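Long-range contacts in SusD superfamily protein (Bacteroides thetaiotaomicron VPI-5482, PDB 3HDX), which probably binds polysaccharide at the outer membrane of the bacterium, as a homolog of the starch-binding lipoprotein SusD: residues Tyr213-Ile224 with Ile366-Leu377; His275-Val286 with Gly352-Phe360. All coordinates share one frame; numbering follows the deposited sequence. Where two conformers were deposited one is given.

Interaction 1 of 2, residues Tyr213-Ile224 with Ile366-Leu377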
loop_
_atom_site.group_PDB
_atom_site.type_symbol
_atom_site.label_atom_id
_atom_site.label_comp_id
_atom_site.label_asym_id
_atom_site.label_seq_id
_atom_site.Cartn_x
_atom_site.Cartn_y
_atom_site.Cartn_z
ATOM N N TYR A 213 13.181 0.544 -13.880
ATOM C CA TYR A 213 12.790 -0.852 -13.888
ATOM C C TYR A 213 13.909 -1.864 -13.738
ATOM O O TYR A 213 13.640 -2.951 -13.297
ATOM C CB TYR A 213 11.879 -1.130 -15.089
ATOM C CG TYR A 213 10.479 -0.545 -14.907
ATOM C CD1 TYR A 213 9.599 -1.120 -14.018
ATOM C CD2 TYR A 213 10.032 0.546 -15.665
ATOM C CE1 TYR A 213 8.311 -0.649 -13.869
ATOM C CE2 TYR A 213 8.722 1.030 -15.523
ATOM C CZ TYR A 213 7.863 0.410 -14.620
ATOM O OH TYR A 213 6.547 0.820 -14.454
ATOM N N ALA A 214 15.130 -1.511 -14.115
ATOM C CA ALA A 214 16.264 -2.394 -13.865
ATOM C C ALA A 214 16.372 -2.696 -12.352
ATOM O O ALA A 214 16.462 -3.856 -11.949
ATOM C CB ALA A 214 17.580 -1.783 -14.409
ATOM N N GLU A 215 16.307 -1.652 -11.532
ATOM C CA GLU A 215 16.367 -1.809 -10.079
ATOM C C GLU A 215 15.079 -2.437 -9.531
ATOM O O GLU A 215 15.128 -3.333 -8.644
ATOM C CB GLU A 215 16.714 -0.505 -9.368
ATOM C CG GLU A 215 18.126 -0.048 -9.670
ATOM C CD GLU A 215 18.543 1.248 -8.910
ATOM O OE1 GLU A 215 17.855 1.741 -8.023
ATOM O OE2 GLU A 215 19.564 1.835 -9.234
ATOM N N ALA A 216 13.919 -2.053 -10.092
ATOM C CA ALA A 216 12.667 -2.651 -9.643
ATOM C C ALA A 216 12.676 -4.177 -9.857
ATOM O O ALA A 216 12.198 -4.935 -9.018
ATOM C CB ALA A 216 11.451 -2.034 -10.347
ATOM N N GLU A 217 13.214 -4.610 -10.987
ATOM C CA GLU A 217 13.270 -6.040 -11.311
ATOM C C GLU A 217 14.182 -6.767 -10.309
ATOM O O GLU A 217 13.802 -7.822 -9.772
ATOM C CB GLU A 217 13.733 -6.224 -12.769
ATOM C CG GLU A 217 13.443 -7.590 -13.382
ATOM C CD GLU A 217 14.320 -8.703 -12.896
ATOM O OE1 GLU A 217 15.505 -8.427 -12.561
ATOM O OE2 GLU A 217 13.792 -9.875 -12.865
ATOM N N THR A 218 15.357 -6.184 -10.035
ATOM C CA THR A 218 16.311 -6.815 -9.106
ATOM C C THR A 218 15.740 -6.945 -7.693
ATOM O O THR A 218 15.851 -7.991 -7.041
ATOM C CB THR A 218 17.609 -5.985 -9.056
ATOM O OG1 THR A 218 18.195 -5.990 -10.365
ATOM C CG2 THR A 218 18.571 -6.598 -8.040
ATOM N N TYR A 219 15.118 -5.889 -7.220
ATOM C CA TYR A 219 14.531 -5.925 -5.893
ATOM C C TYR A 219 13.328 -6.852 -5.800
ATOM O O TYR A 219 13.179 -7.575 -4.815
ATOM C CB TYR A 219 14.157 -4.514 -5.398
ATOM C CG TYR A 219 15.340 -3.585 -5.198
ATOM C CD1 TYR A 219 16.490 -4.011 -4.525
ATOM C CD2 TYR A 219 15.290 -2.261 -5.631
ATOM C CE1 TYR A 219 17.566 -3.139 -4.333
ATOM C CE2 TYR A 219 16.340 -1.396 -5.419
ATOM C CZ TYR A 219 17.481 -1.843 -4.785
ATOM O OH TYR A 219 18.538 -0.973 -4.543
ATOM N N SER A 220 12.457 -6.844 -6.812
ATOM C CA SER A 220 11.302 -7.754 -6.827
ATOM C C SER A 220 11.802 -9.206 -6.839
ATOM O O SER A 220 11.271 -10.080 -6.132
ATOM C CB SER A 220 10.415 -7.480 -8.052
ATOM O OG SER A 220 9.863 -6.175 -8.032
ATOM N N ALA A 221 12.831 -9.468 -7.651
ATOM C CA ALA A 221 13.455 -10.806 -7.720
ATOM C C ALA A 221 13.984 -11.229 -6.351
ATOM O O ALA A 221 13.753 -12.334 -5.890
ATOM C CB ALA A 221 14.577 -10.835 -8.781
ATOM N N PHE A 222 14.623 -10.308 -5.659
ATOM C CA PHE A 222 15.210 -10.616 -4.359
ATOM C C PHE A 222 14.106 -11.033 -3.382
ATOM O O PHE A 222 14.232 -11.997 -2.633
ATOM C CB PHE A 222 16.008 -9.431 -3.803
ATOM C CG PHE A 222 16.803 -9.769 -2.599
ATOM C CD1 PHE A 222 18.102 -10.251 -2.744
ATOM C CD2 PHE A 222 16.260 -9.668 -1.332
ATOM C CE1 PHE A 222 18.858 -10.631 -1.610
ATOM C CE2 PHE A 222 16.973 -10.079 -0.188
ATOM C CZ PHE A 222 18.300 -10.538 -0.338
ATOM N N ILE A 223 13.008 -10.291 -3.399
ATOM C CA ILE A 223 11.866 -10.604 -2.551
ATOM C C ILE A 223 11.285 -11.996 -2.814
ATOM O O ILE A 223 11.083 -12.794 -1.897
ATOM C CB ILE A 223 10.752 -9.517 -2.678
ATOM C CG1 ILE A 223 11.255 -8.162 -2.185
ATOM C CG2 ILE A 223 9.509 -9.930 -1.891
ATOM C CD1 ILE A 223 10.437 -6.988 -2.758
ATOM N N ILE A 224 11.035 -12.276 -4.090
ATOM C CA ILE A 224 10.481 -13.561 -4.495
ATOM C C ILE A 224 11.398 -14.701 -4.094
ATOM O O ILE A 224 10.938 -15.735 -3.557
ATOM C CB ILE A 224 10.230 -13.581 -6.025
ATOM C CG1 ILE A 224 9.075 -12.617 -6.365
ATOM C CG2 ILE A 224 9.913 -15.001 -6.531
ATOM C CD1 ILE A 224 9.001 -12.154 -7.815
ATOM N N ILE A 366 4.271 -8.227 -5.921
ATOM C CA ILE A 366 5.678 -8.200 -6.291
ATOM C C ILE A 366 5.962 -9.035 -7.557
ATOM O O ILE A 366 6.770 -8.646 -8.390
ATOM C CB ILE A 366 6.577 -8.628 -5.111
ATOM C CG1 ILE A 366 6.406 -7.658 -3.910
ATOM C CG2 ILE A 366 8.049 -8.704 -5.521
ATOM C CD1 ILE A 366 6.703 -6.203 -4.151
ATOM N N THR A 367 5.243 -10.151 -7.712
ATOM C CA THR A 367 5.364 -11.004 -8.886
ATOM C C THR A 367 4.864 -10.306 -10.130
ATOM O O THR A 367 5.550 -10.325 -11.166
ATOM C CB THR A 367 4.675 -12.349 -8.637
ATOM O OG1 THR A 367 5.298 -12.956 -7.491
ATOM C CG2 THR A 367 4.721 -13.283 -9.876
ATOM N N LEU A 368 3.741 -9.598 -10.006
ATOM C CA LEU A 368 3.208 -8.833 -11.161
ATOM C C LEU A 368 4.101 -7.628 -11.435
ATOM O O LEU A 368 4.295 -7.261 -12.588
ATOM C CB LEU A 368 1.720 -8.432 -10.981
ATOM C CG LEU A 368 0.746 -9.609 -10.976
ATOM C CD1 LEU A 368 -0.662 -9.194 -10.439
ATOM C CD2 LEU A 368 0.662 -10.283 -12.382
ATOM N N LEU A 369 4.688 -7.035 -10.390
ATOM C CA LEU A 369 5.625 -5.897 -10.556
ATOM C C LEU A 369 6.828 -6.363 -11.347
ATOM O O LEU A 369 7.341 -5.636 -12.204
ATOM C CB LEU A 369 6.007 -5.308 -9.176
ATOM C CG LEU A 369 6.805 -4.003 -9.289
ATOM C CD1 LEU A 369 5.936 -2.845 -9.872
ATOM C CD2 LEU A 369 7.411 -3.647 -7.896
ATOM N N ARG A 370 7.330 -7.539 -10.997
ATOM C CA ARG A 370 8.448 -8.122 -11.730
ATOM C C ARG A 370 8.108 -8.291 -13.226
ATOM O O ARG A 370 8.953 -8.008 -14.069
ATOM C CB ARG A 370 8.903 -9.446 -11.106
ATOM C CG ARG A 370 10.217 -9.897 -11.667
ATOM C CD ARG A 370 10.630 -11.175 -11.049
ATOM N NE ARG A 370 11.965 -11.562 -11.447
ATOM C CZ ARG A 370 12.573 -12.629 -10.940
ATOM N NH1 ARG A 370 11.987 -13.381 -9.982
ATOM N NH2 ARG A 370 13.808 -12.897 -11.347
ATOM N N ALA A 371 6.911 -8.799 -13.518
ATOM C CA ALA A 371 6.435 -8.915 -14.915
ATOM C C ALA A 371 6.427 -7.556 -15.628
ATOM O O ALA A 371 6.941 -7.418 -16.736
ATOM C CB ALA A 371 5.080 -9.618 -14.975
ATOM N N GLU A 372 5.865 -6.548 -14.978
ATOM C CA GLU A 372 5.853 -5.191 -15.496
ATOM C C GLU A 372 7.283 -4.718 -15.807
ATOM O O GLU A 372 7.537 -4.201 -16.906
ATOM C CB GLU A 372 5.175 -4.286 -14.460
ATOM C CG GLU A 372 5.245 -2.773 -14.639
ATOM C CD GLU A 372 4.635 -2.017 -13.459
ATOM O OE1 GLU A 372 3.806 -2.597 -12.693
ATOM O OE2 GLU A 372 4.980 -0.828 -13.322
ATOM N N ALA A 373 8.198 -4.912 -14.847
ATOM C CA ALA A 373 9.590 -4.485 -14.989
ATOM C C ALA A 373 10.294 -5.190 -16.158
ATOM O O ALA A 373 10.966 -4.562 -16.956
ATOM C CB ALA A 373 10.368 -4.681 -13.670
ATOM N N LEU A 374 10.052 -6.487 -16.284
ATOM C CA LEU A 374 10.675 -7.283 -17.344
ATOM C C LEU A 374 10.189 -6.802 -18.718
ATOM O O LEU A 374 10.989 -6.631 -19.634
ATOM C CB LEU A 374 10.440 -8.779 -17.142
ATOM C CG LEU A 374 11.273 -9.386 -16.021
ATOM C CD1 LEU A 374 10.725 -10.739 -15.598
ATOM C CD2 LEU A 374 12.757 -9.492 -16.443
ATOM N N CYS A 375 8.891 -6.499 -18.842
ATOM C CA CYS A 375 8.397 -5.890 -20.085
ATOM C C CYS A 375 9.049 -4.553 -20.366
ATOM O O CYS A 375 9.470 -4.279 -21.512
ATOM C CB CYS A 375 6.908 -5.696 -20.033
ATOM S SG CYS A 375 6.001 -7.232 -20.179
ATOM N N ALA A 376 9.159 -3.722 -19.328
ATOM C CA ALA A 376 9.788 -2.423 -19.465
ATOM C C ALA A 376 11.236 -2.515 -19.983
ATOM O O ALA A 376 11.707 -1.654 -20.740
ATOM C CB ALA A 376 9.703 -1.614 -18.155
ATOM N N LEU A 377 11.910 -3.581 -19.573
ATOM C CA LEU A 377 13.275 -3.894 -19.968
ATOM C C LEU A 377 13.376 -4.675 -21.283
ATOM O O LEU A 377 14.458 -5.128 -21.643
ATOM C CB LEU A 377 13.931 -4.698 -18.836
ATOM C CG LEU A 377 14.101 -3.996 -17.481
ATOM C CD1 LEU A 377 14.391 -4.995 -16.373
ATOM C CD2 LEU A 377 15.171 -2.941 -17.610
HETATM O O HOH W 1 15.123 -11.875 -13.973
#
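Y213 and E372 make the shortest polar contact between the two helices: the phenol OH of Y213 donates to E372 OE2 over 2.5 Å, and the carboxylate oxygen receives it on its anti lone pair. Ring and carboxylate planes are steeply inclined to each other. OE2 of E372 is also salt-bridged to R436 of helix 430-441, so one oxygen serves a phenol and a guanidinium, which would probably keep E372 charged although it is buried.

One turn further along helix 213-226, R370 NE donates to E217 OE2 at 2.9 Å with an N-H...O angle of 158°. The acceptor lies in the guanidinium plane but is met on its anti side, out of the carboxylate plane. A water joins E217 OE2 to R370 NH2, reinforcing the salt bridge. With CG anti to the backbone N (chi1 -168°) and the chain extended as far as NE, R370 reaches across helix 213-226 as a knob among E217, S220, A221 and I224. CB of A221 sits centrally over one guanidinium face, and I224 CD1 rests 3.8 Å from R370 CD.

Small side chains along the interface, A373, A376 and S220 among them, are consistent with the close approach of the helices. A376 CB lies over one face of the Y213 ring, 3.3 Å from CD2, while A373 CB meets E217 CB at 3.8 Å. S220 presents CB to I366 CG2. L377, just past the helix end, laps over A214.

An axial separation of 8.6 Å and an angle of 147° between the segment directions describe roughly antiparallel helix packing, consistent with the TPR-like helical scaffold of SusD-family proteins; helices 196-209 and 380-391 flank the pair.

Interaction 2 of 2, residues His275-Val286 with Gly352-Phe360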
loop_
_atom_site.group_PDB
_atom_site.type_symbol
_atom_site.label_atom_id
_atom_site.label_comp_id
_atom_site.label_asym_id
_atom_site.label_seq_id
_atom_site.Cartn_x
_atom_site.Cartn_y
_atom_site.Cartn_z
ATOM N N HIS A 275 -11.067 1.517 7.455
ATOM C CA HIS A 275 -11.196 0.163 6.889
ATOM C C HIS A 275 -12.020 0.238 5.612
ATOM O O HIS A 275 -13.034 0.952 5.570
ATOM C CB HIS A 275 -11.959 -0.726 7.884
ATOM C CG HIS A 275 -11.233 -0.918 9.173
ATOM N ND1 HIS A 275 -10.247 -1.875 9.343
ATOM C CD2 HIS A 275 -11.231 -0.167 10.305
ATOM C CE1 HIS A 275 -9.720 -1.735 10.551
ATOM N NE2 HIS A 275 -10.298 -0.710 11.154
ATOM N N LEU A 276 -11.617 -0.499 4.577
ATOM C CA LEU A 276 -12.365 -0.501 3.321
ATOM C C LEU A 276 -13.831 -0.862 3.535
ATOM O O LEU A 276 -14.712 -0.329 2.866
ATOM C CB LEU A 276 -11.785 -1.488 2.291
ATOM C CG LEU A 276 -12.497 -1.592 0.935
ATOM C CD1 LEU A 276 -12.445 -0.227 0.191
ATOM C CD2 LEU A 276 -11.936 -2.719 0.070
ATOM N N GLU A 277 -14.059 -1.814 4.428
ATOM C CA GLU A 277 -15.423 -2.261 4.766
ATOM C C GLU A 277 -16.401 -1.126 5.084
ATOM O O GLU A 277 -17.589 -1.258 4.838
ATOM C CB GLU A 277 -15.421 -3.223 5.962
ATOM C CG GLU A 277 -14.722 -4.546 5.765
ATOM C CD GLU A 277 -13.281 -4.577 6.230
ATOM O OE1 GLU A 277 -12.579 -3.555 6.158
ATOM O OE2 GLU A 277 -12.839 -5.639 6.671
ATOM N N GLN A 278 -15.925 -0.028 5.663
ATOM C CA GLN A 278 -16.776 1.142 5.909
ATOM C C GLN A 278 -17.422 1.654 4.605
ATOM O O GLN A 278 -18.616 2.070 4.594
ATOM C CB GLN A 278 -15.985 2.253 6.592
ATOM C CG GLN A 278 -15.559 1.898 8.003
ATOM C CD GLN A 278 -14.496 2.816 8.631
ATOM O OE1 GLN A 278 -13.839 3.602 7.942
ATOM N NE2 GLN A 278 -14.301 2.685 9.972
ATOM N N LEU A 279 -16.647 1.592 3.516
ATOM C CA LEU A 279 -17.095 2.015 2.216
ATOM C C LEU A 279 -17.800 0.938 1.402
ATOM O O LEU A 279 -18.668 1.261 0.605
ATOM C CB LEU A 279 -15.893 2.550 1.391
ATOM C CG LEU A 279 -15.186 3.802 1.932
ATOM C CD1 LEU A 279 -13.844 4.027 1.191
ATOM C CD2 LEU A 279 -16.095 5.029 1.868
ATOM N N THR A 280 -17.453 -0.335 1.599
ATOM C CA THR A 280 -17.962 -1.401 0.731
ATOM C C THR A 280 -19.046 -2.288 1.285
ATOM O O THR A 280 -19.858 -2.769 0.503
ATOM C CB THR A 280 -16.785 -2.308 0.288
ATOM O OG1 THR A 280 -16.128 -2.839 1.442
ATOM C CG2 THR A 280 -15.810 -1.526 -0.654
ATOM N N LEU A 281 -19.072 -2.544 2.589
ATOM C CA LEU A 281 -20.038 -3.509 3.099
ATOM C C LEU A 281 -21.435 -2.954 3.325
ATOM O O LEU A 281 -21.634 -1.789 3.641
ATOM C CB LEU A 281 -19.505 -4.226 4.338
ATOM C CG LEU A 281 -18.190 -5.026 4.205
ATOM C CD1 LEU A 281 -17.987 -6.007 5.410
ATOM C CD2 LEU A 281 -18.064 -5.817 2.830
ATOM N N ALA A 282 -22.395 -3.847 3.154
ATOM C CA ALA A 282 -23.818 -3.566 3.396
ATOM C C ALA A 282 -24.493 -4.906 3.717
ATOM O O ALA A 282 -23.844 -5.951 3.780
ATOM C CB ALA A 282 -24.461 -2.905 2.192
ATOM N N TYR A 283 -25.805 -4.850 3.963
ATOM C CA TYR A 283 -26.605 -6.021 4.298
ATOM C C TYR A 283 -26.426 -7.124 3.242
ATOM O O TYR A 283 -26.450 -6.811 2.057
ATOM C CB TYR A 283 -28.080 -5.591 4.418
ATOM C CG TYR A 283 -28.931 -6.709 4.917
ATOM C CD1 TYR A 283 -29.009 -6.963 6.276
ATOM C CD2 TYR A 283 -29.574 -7.587 4.026
ATOM C CE1 TYR A 283 -29.735 -8.062 6.758
ATOM C CE2 TYR A 283 -30.310 -8.698 4.502
ATOM C CZ TYR A 283 -30.391 -8.912 5.869
ATOM O OH TYR A 283 -31.098 -10.009 6.350
ATOM N N PRO A 284 -26.299 -8.404 3.648
ATOM C CA PRO A 284 -26.395 -8.966 4.993
ATOM C C PRO A 284 -25.132 -9.018 5.833
ATOM O O PRO A 284 -25.210 -9.483 6.977
ATOM C CB PRO A 284 -26.877 -10.392 4.689
ATOM C CG PRO A 284 -26.180 -10.734 3.505
ATOM C CD PRO A 284 -26.217 -9.497 2.659
ATOM N N LEU A 285 -23.997 -8.507 5.326
ATOM C CA LEU A 285 -22.740 -8.600 6.053
ATOM C C LEU A 285 -22.718 -7.692 7.284
ATOM O O LEU A 285 -22.118 -8.044 8.288
ATOM C CB LEU A 285 -21.522 -8.327 5.138
ATOM C CG LEU A 285 -21.293 -9.337 4.008
ATOM C CD1 LEU A 285 -22.026 -8.941 2.696
ATOM C CD2 LEU A 285 -19.847 -9.496 3.672
ATOM N N VAL A 286 -23.356 -6.523 7.147
ATOM C CA VAL A 286 -23.537 -5.550 8.208
ATOM C C VAL A 286 -24.974 -4.986 8.107
ATOM O O VAL A 286 -25.648 -5.178 7.089
ATOM C CB VAL A 286 -22.488 -4.414 8.101
ATOM C CG1 VAL A 286 -21.058 -4.961 8.302
ATOM C CG2 VAL A 286 -22.650 -3.610 6.806
ATOM N N GLY A 352 -20.848 -0.793 11.671
ATOM C CA GLY A 352 -20.068 -1.918 12.218
ATOM C C GLY A 352 -18.653 -1.559 12.647
ATOM O O GLY A 352 -18.213 -0.407 12.479
ATOM N N VAL A 353 -17.967 -2.548 13.234
ATOM C CA VAL A 353 -16.572 -2.429 13.702
ATOM C C VAL A 353 -15.792 -3.480 12.921
ATOM O O VAL A 353 -16.175 -4.657 12.859
ATOM C CB VAL A 353 -16.440 -2.631 15.236
ATOM C CG1 VAL A 353 -14.983 -2.588 15.697
ATOM C CG2 VAL A 353 -17.244 -1.539 15.964
ATOM N N PHE A 354 -14.698 -3.039 12.307
ATOM C CA PHE A 354 -13.905 -3.878 11.435
ATOM C C PHE A 354 -12.480 -4.032 11.941
ATOM O O PHE A 354 -11.972 -3.151 12.621
ATOM C CB PHE A 354 -13.902 -3.261 10.041
ATOM C CG PHE A 354 -15.270 -2.996 9.529
ATOM C CD1 PHE A 354 -16.113 -4.073 9.251
ATOM C CD2 PHE A 354 -15.767 -1.678 9.397
ATOM C CE1 PHE A 354 -17.434 -3.849 8.816
ATOM C CE2 PHE A 354 -17.065 -1.455 8.949
ATOM C CZ PHE A 354 -17.910 -2.535 8.665
ATOM N N GLY A 355 -11.855 -5.153 11.593
ATOM C CA GLY A 355 -10.493 -5.484 12.020
ATOM C C GLY A 355 -9.490 -5.702 10.902
ATOM O O GLY A 355 -8.403 -6.189 11.161
ATOM N N SER A 356 -9.854 -5.376 9.661
ATOM C CA SER A 356 -8.991 -5.639 8.526
ATOM C C SER A 356 -7.677 -4.873 8.539
ATOM O O SER A 356 -7.648 -3.667 8.815
ATOM C CB SER A 356 -9.704 -5.298 7.219
ATOM O OG SER A 356 -10.295 -4.025 7.264
ATOM N N SER A 357 -6.613 -5.595 8.217
ATOM C CA SER A 357 -5.296 -5.001 8.064
ATOM C C SER A 357 -5.206 -4.316 6.708
ATOM O O SER A 357 -5.830 -4.750 5.724
ATOM C CB SER A 357 -4.191 -6.066 8.062
ATOM O OG SER A 357 -4.069 -6.769 9.273
ATOM N N ILE A 358 -4.415 -3.251 6.680
ATOM C CA ILE A 358 -3.927 -2.692 5.432
ATOM C C ILE A 358 -2.837 -3.652 4.918
ATOM O O ILE A 358 -1.921 -4.046 5.679
ATOM C CB ILE A 358 -3.351 -1.281 5.629
ATOM C CG1 ILE A 358 -4.431 -0.287 6.021
ATOM C CG2 ILE A 358 -2.588 -0.818 4.352
ATOM C CD1 ILE A 358 -3.874 0.992 6.619
ATOM N N VAL A 359 -2.961 -4.065 3.654
ATOM C CA VAL A 359 -1.954 -4.907 3.008
ATOM C C VAL A 359 -1.338 -4.088 1.895
ATOM O O VAL A 359 -1.918 -3.930 0.813
ATOM C CB VAL A 359 -2.508 -6.216 2.500
ATOM C CG1 VAL A 359 -1.398 -7.019 1.776
ATOM C CG2 VAL A 359 -3.181 -7.026 3.673
ATOM N N PHE A 360 -0.178 -3.493 2.193
ATOM C CA PHE A 360 0.498 -2.712 1.189
ATOM C C PHE A 360 0.986 -3.591 0.056
ATOM O O PHE A 360 0.835 -3.232 -1.101
ATOM C CB PHE A 360 1.617 -1.863 1.781
ATOM C CG PHE A 360 2.381 -1.104 0.753
ATOM C CD1 PHE A 360 1.857 0.056 0.168
ATOM C CD2 PHE A 360 3.601 -1.568 0.292
ATOM C CE1 PHE A 360 2.607 0.742 -0.837
ATOM C CE2 PHE A 360 4.304 -0.873 -0.690
ATOM C CZ PHE A 360 3.792 0.240 -1.255
HETATM O O HOH W 2 -9.398 -2.312 5.361
HETATM O O HOH W 3 -16.590 1.467 11.405
#
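F354 lies with one ring face against E277: CB of E277 stands 3.4 Å from the ring centroid and only 9° off the normal, a well-centred CH-pi contact. The E277 carboxylate runs nearly parallel to the ring, with planes 16° apart. V286 CG1 comes in the ring plane at the edge, 3.8 Å from CE1, and Q278 CG touches CE2 at the same distance. F354 CB in turn makes a CH-pi contact over a face of the H275 imidazole, 4.0 Å from its centroid.

H275 ND1 donates a hydrogen bond to S356 OG, 3.0 Å away and close to the ring plane. The serine hydroxyl then donates to E277 OE1 over 2.6 Å, on the syn side of the carboxylate, giving a hydrogen-bonded chain from imidazole to hydroxyl to carboxylate. With OG placed between the backbone N and the carbonyl carbon (chi1 49°), S356 can face both partners, and a water that donates to OG ties it to the backbone N of L276. The second oxygen of E277, OE2, is held by I340 N. A bend at chi2 carries the E277 carboxylate alongside F354 to S356.

A short helix, 276-280, and the loops around it thus pack on the irregular chain leading into strand 358-361, which pairs antiparallel with strand 259-261, within the non-helical part of the SusD-like fold.

Overall arrangement
Interactions 1 and 2 lie on opposite sides of the chain's centre, each centred about 17 Å from it. Their own centres are 31 Å apart, and about 7 Å separates their nearest atoms, so they do not touch. The covalent connection is short: strand 358-361 is followed directly by helix 363-376, so 352-360 of interaction 2 leads into 366-377 of interaction 1. Along the sequence, interaction 2 is nested inside the loop that 213-224 and 366-377 close. Interaction 1 thus belongs to the helical scaffold, interaction 2 to the loop-rich portion inserted between its helices. Whether either contact has a part in polysaccharide binding remains open.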